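Local coordinates for SusD/RagB family nutrient-binding outer membrane lipoprotein (PDB 4F7A) that probably binds mucin O-glycans at the outer membrane as a SusD-like, TPR-related lipoprotein that serves nutrient uptake, at residues Thr387-Tyr392 against Lys398-Leu403; Arg278-Tyr283 against Glu293-Val298. All blocks are in the same frame, centred on the assembly; numbering follows the deposited sequence.

Contact 1 (Thr387-Tyr392 against Lys398-Leu403); sequences TDYINY and KDMKAL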
loop_
_atom_site.group_PDB
_atom_site.type_symbol
_atom_site.label_atom_id
_atom_site.label_comp_id
_atom_site.label_asym_id
_atom_site.label_seq_id
_atom_site.Cartn_x
_atom_site.Cartn_y
_atom_site.Cartn_z
ATOM N N THR A 387 6.595 -12.262 -19.479
ATOM C CA THR A 387 7.688 -12.248 -20.413
ATOM C C THR A 387 9.016 -11.902 -19.744
ATOM O O THR A 387 9.062 -11.320 -18.659
ATOM C CB THR A 387 7.386 -11.262 -21.573
ATOM O OG1 THR A 387 7.010 -9.991 -21.031
ATOM C CG2 THR A 387 6.242 -11.798 -22.462
ATOM N N ASP A 388 10.098 -12.288 -20.409
ATOM C CA ASP A 388 11.444 -12.051 -19.936
ATOM C C ASP A 388 11.782 -10.574 -20.036
ATOM O O ASP A 388 11.197 -9.825 -20.847
ATOM C CB ASP A 388 12.436 -12.847 -20.787
ATOM C CG ASP A 388 12.244 -14.340 -20.662
ATOM O OD1 ASP A 388 11.728 -14.833 -19.611
ATOM O OD2 ASP A 388 12.636 -15.038 -21.606
ATOM N N TYR A 389 12.703 -10.145 -19.193
ATOM C CA TYR A 389 13.252 -8.792 -19.280
ATOM C C TYR A 389 14.480 -8.851 -20.190
ATOM O O TYR A 389 15.382 -9.681 -19.985
ATOM C CB TYR A 389 13.623 -8.212 -17.919
ATOM C CG TYR A 389 14.317 -6.902 -18.118
ATOM C CD1 TYR A 389 13.600 -5.776 -18.503
ATOM C CD2 TYR A 389 15.698 -6.817 -18.070
ATOM C CE1 TYR A 389 14.236 -4.595 -18.772
ATOM C CE2 TYR A 389 16.356 -5.634 -18.355
ATOM C CZ TYR A 389 15.616 -4.521 -18.694
ATOM O OH TYR A 389 16.245 -3.343 -18.983
ATOM N N ILE A 390 14.495 -7.981 -21.207
ATOM C CA ILE A 390 15.614 -7.837 -22.124
ATOM C C ILE A 390 16.130 -6.409 -21.987
ATOM O O ILE A 390 15.353 -5.446 -22.089
ATOM C CB ILE A 390 15.207 -8.065 -23.576
ATOM C CG1 ILE A 390 14.499 -9.411 -23.757
ATOM C CG2 ILE A 390 16.470 -7.956 -24.503
ATOM C CD1 ILE A 390 15.350 -10.589 -23.402
ATOM N N ASN A 391 17.433 -6.256 -21.756
ATOM C CA ASN A 391 17.991 -4.936 -21.527
ATOM C C ASN A 391 18.306 -4.208 -22.866
ATOM O O ASN A 391 19.423 -4.275 -23.390
ATOM C CB ASN A 391 19.228 -5.029 -20.633
ATOM C CG ASN A 391 19.601 -3.694 -20.043
ATOM O OD1 ASN A 391 18.862 -3.152 -19.251
ATOM N ND2 ASN A 391 20.748 -3.167 -20.423
ATOM N N TYR A 392 17.310 -3.512 -23.408
ATOM C CA TYR A 392 17.473 -2.801 -24.682
ATOM C C TYR A 392 18.239 -1.502 -24.500
ATOM O O TYR A 392 18.823 -0.979 -25.454
ATOM C CB TYR A 392 16.119 -2.564 -25.346
ATOM C CG TYR A 392 15.484 -3.846 -25.854
ATOM C CD1 TYR A 392 16.125 -4.631 -26.806
ATOM C CD2 TYR A 392 14.267 -4.283 -25.364
ATOM C CE1 TYR A 392 15.555 -5.808 -27.288
ATOM C CE2 TYR A 392 13.692 -5.460 -25.828
ATOM C CZ TYR A 392 14.338 -6.212 -26.780
ATOM O OH TYR A 392 13.756 -7.355 -27.233
ATOM N N LYS A 398 21.457 -6.164 -17.279
ATOM C CA LYS A 398 21.433 -7.528 -17.823
ATOM C C LYS A 398 20.009 -7.969 -18.092
ATOM O O LYS A 398 19.062 -7.450 -17.501
ATOM C CB LYS A 398 22.110 -8.529 -16.864
ATOM C CG LYS A 398 23.632 -8.654 -17.074
ATOM C CD LYS A 398 24.423 -7.759 -16.160
ATOM C CE LYS A 398 25.795 -7.410 -16.750
ATOM N NZ LYS A 398 26.476 -6.370 -15.926
ATOM N N ASP A 399 19.881 -8.937 -18.994
ATOM C CA ASP A 399 18.634 -9.613 -19.238
ATOM C C ASP A 399 18.242 -10.423 -17.995
ATOM O O ASP A 399 19.092 -10.830 -17.206
ATOM C CB ASP A 399 18.767 -10.586 -20.430
ATOM C CG ASP A 399 19.136 -9.888 -21.734
ATOM O OD1 ASP A 399 19.026 -8.646 -21.831
ATOM O OD2 ASP A 399 19.545 -10.600 -22.679
HETATM N N MSE A 400 16.947 -10.660 -17.823
HETATM C CA MSE A 400 16.490 -11.498 -16.703
HETATM C C MSE A 400 15.324 -12.377 -17.166
HETATM O O MSE A 400 14.304 -11.886 -17.709
HETATM C CB MSE A 400 16.051 -10.637 -15.501
HETATM C CG MSE A 400 17.097 -9.679 -14.977
HETATM SE SE MSE A 400 16.461 -8.643 -13.462
HETATM C CE MSE A 400 15.068 -7.591 -14.368
ATOM N N LYS A 401 15.456 -13.675 -16.908
ATOM C CA LYS A 401 14.401 -14.621 -17.185
ATOM C C LYS A 401 13.205 -14.355 -16.261
ATOM O O LYS A 401 13.374 -14.117 -15.047
ATOM C CB LYS A 401 14.930 -16.048 -16.965
ATOM C CG LYS A 401 14.007 -17.133 -17.437
ATOM C CD LYS A 401 14.097 -17.269 -18.953
ATOM C CE LYS A 401 13.134 -18.306 -19.511
ATOM N NZ LYS A 401 11.712 -17.842 -19.450
ATOM N N ALA A 402 11.993 -14.404 -16.814
ATOM C CA ALA A 402 10.775 -14.162 -16.007
ATOM C C ALA A 402 10.723 -15.128 -14.848
ATOM O O ALA A 402 10.837 -16.359 -15.018
ATOM C CB ALA A 402 9.493 -14.293 -16.841
ATOM N N LEU A 403 10.572 -14.582 -13.657
ATOM C CA LEU A 403 10.426 -15.425 -12.477
ATOM C C LEU A 403 9.003 -15.949 -12.289
ATOM O O LEU A 403 8.801 -16.992 -11.674
ATOM C CB LEU A 403 10.829 -14.663 -11.233
ATOM C CG LEU A 403 12.252 -14.123 -11.148
ATOM C CD1 LEU A 403 12.446 -13.545 -9.743
ATOM C CD2 LEU A 403 13.307 -15.213 -11.459
HETATM O O HOH W 1 20.770 -7.377 -23.671
#

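Contact 2 (Arg278-Tyr283 against Glu293-Val298); sequences RISIYY and EEYLGV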
loop_
_atom_site.group_PDB
_atom_site.type_symbol
_atom_site.label_atom_id
_atom_site.label_comp_id
_atom_site.label_asym_id
_atom_site.label_seq_id
_atom_site.Cartn_x
_atom_site.Cartn_y
_atom_site.Cartn_z
ATOM N N ARG A 278 -5.201 -3.779 -19.037
ATOM C CA ARG A 278 -4.880 -2.629 -18.205
ATOM C C ARG A 278 -3.516 -1.998 -18.576
ATOM O O ARG A 278 -3.204 -0.885 -18.121
ATOM C CB ARG A 278 -4.903 -3.011 -16.728
ATOM C CG ARG A 278 -6.287 -3.349 -16.192
ATOM C CD ARG A 278 -6.231 -4.133 -14.885
ATOM N NE ARG A 278 -5.752 -5.510 -15.042
ATOM C CZ ARG A 278 -5.873 -6.453 -14.095
ATOM N NH1 ARG A 278 -6.457 -6.185 -12.929
ATOM N NH2 ARG A 278 -5.409 -7.673 -14.309
ATOM N N ILE A 279 -2.706 -2.697 -19.375
ATOM C CA ILE A 279 -1.343 -2.242 -19.651
ATOM C C ILE A 279 -1.311 -0.791 -20.207
ATOM O O ILE A 279 -0.510 0.028 -19.759
ATOM C CB ILE A 279 -0.571 -3.250 -20.554
ATOM C CG1 ILE A 279 0.939 -2.968 -20.503
ATOM C CG2 ILE A 279 -1.091 -3.248 -21.983
ATOM C CD1 ILE A 279 1.832 -4.078 -21.128
ATOM N N SER A 280 -2.190 -0.471 -21.152
ATOM C CA SER A 280 -2.157 0.846 -21.818
ATOM C C SER A 280 -2.911 1.893 -20.997
ATOM O O SER A 280 -2.814 3.083 -21.254
ATOM C CB SER A 280 -2.754 0.792 -23.233
ATOM O OG SER A 280 -4.152 0.562 -23.231
ATOM N N ILE A 281 -3.670 1.426 -20.007
ATOM C CA ILE A 281 -4.340 2.309 -19.045
ATOM C C ILE A 281 -3.358 2.790 -17.980
ATOM O O ILE A 281 -3.298 3.982 -17.643
ATOM C CB ILE A 281 -5.540 1.615 -18.380
ATOM C CG1 ILE A 281 -6.571 1.195 -19.437
ATOM C CG2 ILE A 281 -6.201 2.567 -17.332
ATOM C CD1 ILE A 281 -7.722 0.256 -18.857
ATOM N N TYR A 282 -2.543 1.863 -17.502
ATOM C CA TYR A 282 -1.522 2.181 -16.517
ATOM C C TYR A 282 -0.310 2.944 -17.088
ATOM O O TYR A 282 0.188 3.867 -16.446
ATOM C CB TYR A 282 -1.011 0.900 -15.877
ATOM C CG TYR A 282 -1.949 0.139 -14.933
ATOM C CD1 TYR A 282 -3.322 0.365 -14.896
ATOM C CD2 TYR A 282 -1.448 -0.896 -14.144
ATOM C CE1 TYR A 282 -4.155 -0.347 -14.040
ATOM C CE2 TYR A 282 -2.276 -1.630 -13.315
ATOM C CZ TYR A 282 -3.628 -1.338 -13.242
ATOM O OH TYR A 282 -4.453 -2.057 -12.409
ATOM N N TYR A 283 0.181 2.509 -18.241
ATOM C CA TYR A 283 1.426 3.012 -18.814
ATOM C C TYR A 283 1.273 3.325 -20.303
ATOM O O TYR A 283 0.258 3.002 -20.932
ATOM C CB TYR A 283 2.558 2.002 -18.615
ATOM C CG TYR A 283 2.844 1.688 -17.149
ATOM C CD1 TYR A 283 3.677 2.498 -16.391
ATOM C CD2 TYR A 283 2.281 0.582 -16.539
ATOM C CE1 TYR A 283 3.914 2.218 -15.035
ATOM C CE2 TYR A 283 2.546 0.274 -15.197
ATOM C CZ TYR A 283 3.355 1.086 -14.459
ATOM O OH TYR A 283 3.608 0.766 -13.135
ATOM N N GLU A 293 6.327 0.593 -29.973
ATOM C CA GLU A 293 5.043 -0.026 -29.693
ATOM C C GLU A 293 5.128 -1.035 -28.531
ATOM O O GLU A 293 4.163 -1.730 -28.238
ATOM C CB GLU A 293 4.520 -0.728 -30.948
ATOM C CG GLU A 293 4.387 0.178 -32.167
ATOM C CD GLU A 293 3.858 -0.587 -33.365
ATOM O OE1 GLU A 293 2.733 -1.120 -33.261
ATOM O OE2 GLU A 293 4.567 -0.670 -34.394
ATOM N N GLU A 294 6.270 -1.122 -27.872
ATOM C CA GLU A 294 6.457 -2.070 -26.776
ATOM C C GLU A 294 6.367 -1.372 -25.423
ATOM O O GLU A 294 6.612 -0.151 -25.295
ATOM C CB GLU A 294 7.805 -2.779 -26.918
ATOM C CG GLU A 294 7.893 -3.667 -28.157
ATOM C CD GLU A 294 9.327 -3.850 -28.633
ATOM O OE1 GLU A 294 10.212 -4.027 -27.779
ATOM O OE2 GLU A 294 9.571 -3.767 -29.855
ATOM N N TYR A 295 6.020 -2.150 -24.418
ATOM C CA TYR A 295 6.048 -1.670 -23.038
ATOM C C TYR A 295 7.306 -2.197 -22.393
ATOM O O TYR A 295 7.473 -3.414 -22.241
ATOM C CB TYR A 295 4.817 -2.132 -22.271
ATOM C CG TYR A 295 3.566 -1.447 -22.785
ATOM C CD1 TYR A 295 2.890 -1.923 -23.897
ATOM C CD2 TYR A 295 3.090 -0.292 -22.169
ATOM C CE1 TYR A 295 1.750 -1.257 -24.396
ATOM C CE2 TYR A 295 1.969 0.374 -22.649
ATOM C CZ TYR A 295 1.298 -0.119 -23.745
ATOM O OH TYR A 295 0.196 0.552 -24.204
ATOM N N LEU A 296 8.188 -1.289 -22.004
ATOM C CA LEU A 296 9.483 -1.655 -21.432
ATOM C C LEU A 296 9.575 -1.109 -20.018
ATOM O O LEU A 296 9.373 0.074 -19.809
ATOM C CB LEU A 296 10.627 -1.089 -22.277
ATOM C CG LEU A 296 10.733 -1.527 -23.727
ATOM C CD1 LEU A 296 11.953 -0.862 -24.380
ATOM C CD2 LEU A 296 10.818 -3.077 -23.858
ATOM N N GLY A 297 9.848 -1.994 -19.056
ATOM C CA GLY A 297 10.007 -1.642 -17.667
ATOM C C GLY A 297 11.455 -1.566 -17.204
ATOM O O GLY A 297 12.307 -2.343 -17.637
ATOM N N VAL A 298 11.721 -0.637 -16.294
ATOM C CA VAL A 298 13.048 -0.435 -15.767
ATOM C C VAL A 298 13.420 -1.509 -14.753
ATOM O O VAL A 298 12.702 -1.717 -13.777
ATOM C CB VAL A 298 13.146 0.980 -15.126
ATOM C CG1 VAL A 298 14.551 1.251 -14.580
ATOM C CG2 VAL A 298 12.716 2.057 -16.185
#

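Contact 1 (Thr387-Tyr392 against Lys398-Leu403)
Thr-387 lays its carbonyl O against the methyl of Ala-402 and bonds it to Ser-269 on helix 265-273. At Asp-388 the carboxylate offers OD1 to two donors: Ala-402 N at 2.8 Å, nearly straight, from the anti side but tilted 29° out of the carboxylate plane, and, in one of its two conformers, Lys-401 NZ at 3.0 Å, a salt bridge on the syn lone pair. Replacing Asp-388 by an alanine would probably leave the Ala-402 amide without its acceptor and the Lys-401 ammonium without this counter-charge. Tyr-389 and selenomethionine Met-400 form a single antiparallel bridge, a hydrogen-bonded pair with Tyr-389 N to Met-400 O and Met-400 N to Tyr-389 O both 2.8 Å long; it joins two passes of the long surface loop between helices 356-371 and 416-431. A chi1 of 173° swings the Tyr-389 ring beside the carbonyl carbon and along the partner chain: Lys-398 O meets its edge 3.4 Å from CE2, and Met-400 CE approaches obliquely. Tyr-389 OH donates to Asn-391 OD1 at 2.6 Å, and Tyr-315 and Tyr-312 bond the hydroxyl and the amide oxygen in turn. Ile-390 rests CG2 near Asp-399 OD1, which accepts from the backbone N of Asn-391 at 2.9 Å, nearly along its C-O axis. A water also donates to that oxygen and, weakly, to Asn-391 O, where an inverse gamma turn is centred.

Contact 2 (Arg278-Tyr283 against Glu293-Val298)
Tyr-295 reaches from an extended loop to the short helix 279-282, a helix-to-loop packing in the SusD-like fold, and its side chain makes the contact for segment 293-298. The apolar part is a CH-pi interaction: Ile-279 CG1 stands 3.8 Å from the centroid of the Tyr-295 ring, 13° off the normal, while Ile-279 CD1 reaches past it over the same face to 3.6 Å from Tyr-295 CG. Both side-chain torsions of Ile-279 are extended (chi1 -164°), which carries CG1 and CD1 out from the helix over the ring. Tyr-283 CB adds a looser touch at Tyr-295 CD2. Met-263 of strand 262-263 packs against Ile-279, Tyr-283 and Tyr-295 alike, tying helix and loop to that strand.

Two oxygens meet carbon without a bond: the Tyr-283 carbonyl at the ring edge and the Tyr-295 hydroxyl at Ser-280. Tyr-283, the first residue to leave helical geometry, sets its O 3.6 Å from Tyr-295 CE2, whereas its own hydroxyl bonds to Trp-432. On the loop side, Tyr-295 O is held by the side-chain amide of Asn-272. At the far end of the ring, Tyr-295 OH abuts Ser-280 CB at 3.1 Å.

Contact 2 closes before contact 1 opens along the chain, yet their centres lie only about 15 Å apart, on the same side of the chain's centre. They touch through the loop 293-298: Tyr-389 CE1 approaches Gly-297 O at 3.2 Å, and Tyr-392 CD2 packs on Leu-296 CD2 at 4.0 Å. Helix 265-273 is a common neighbour, meeting Tyr-389 and Ala-402 of contact 1 as well as Ile-279 and Tyr-283 of contact 2. Tyr-315 is a second one, bonding the Tyr-389 hydroxyl and touching Leu-296. Contact 1 is a surface contact, its centre about 26 Å from the chain's, while contact 2 is partly buried at about 21 Å.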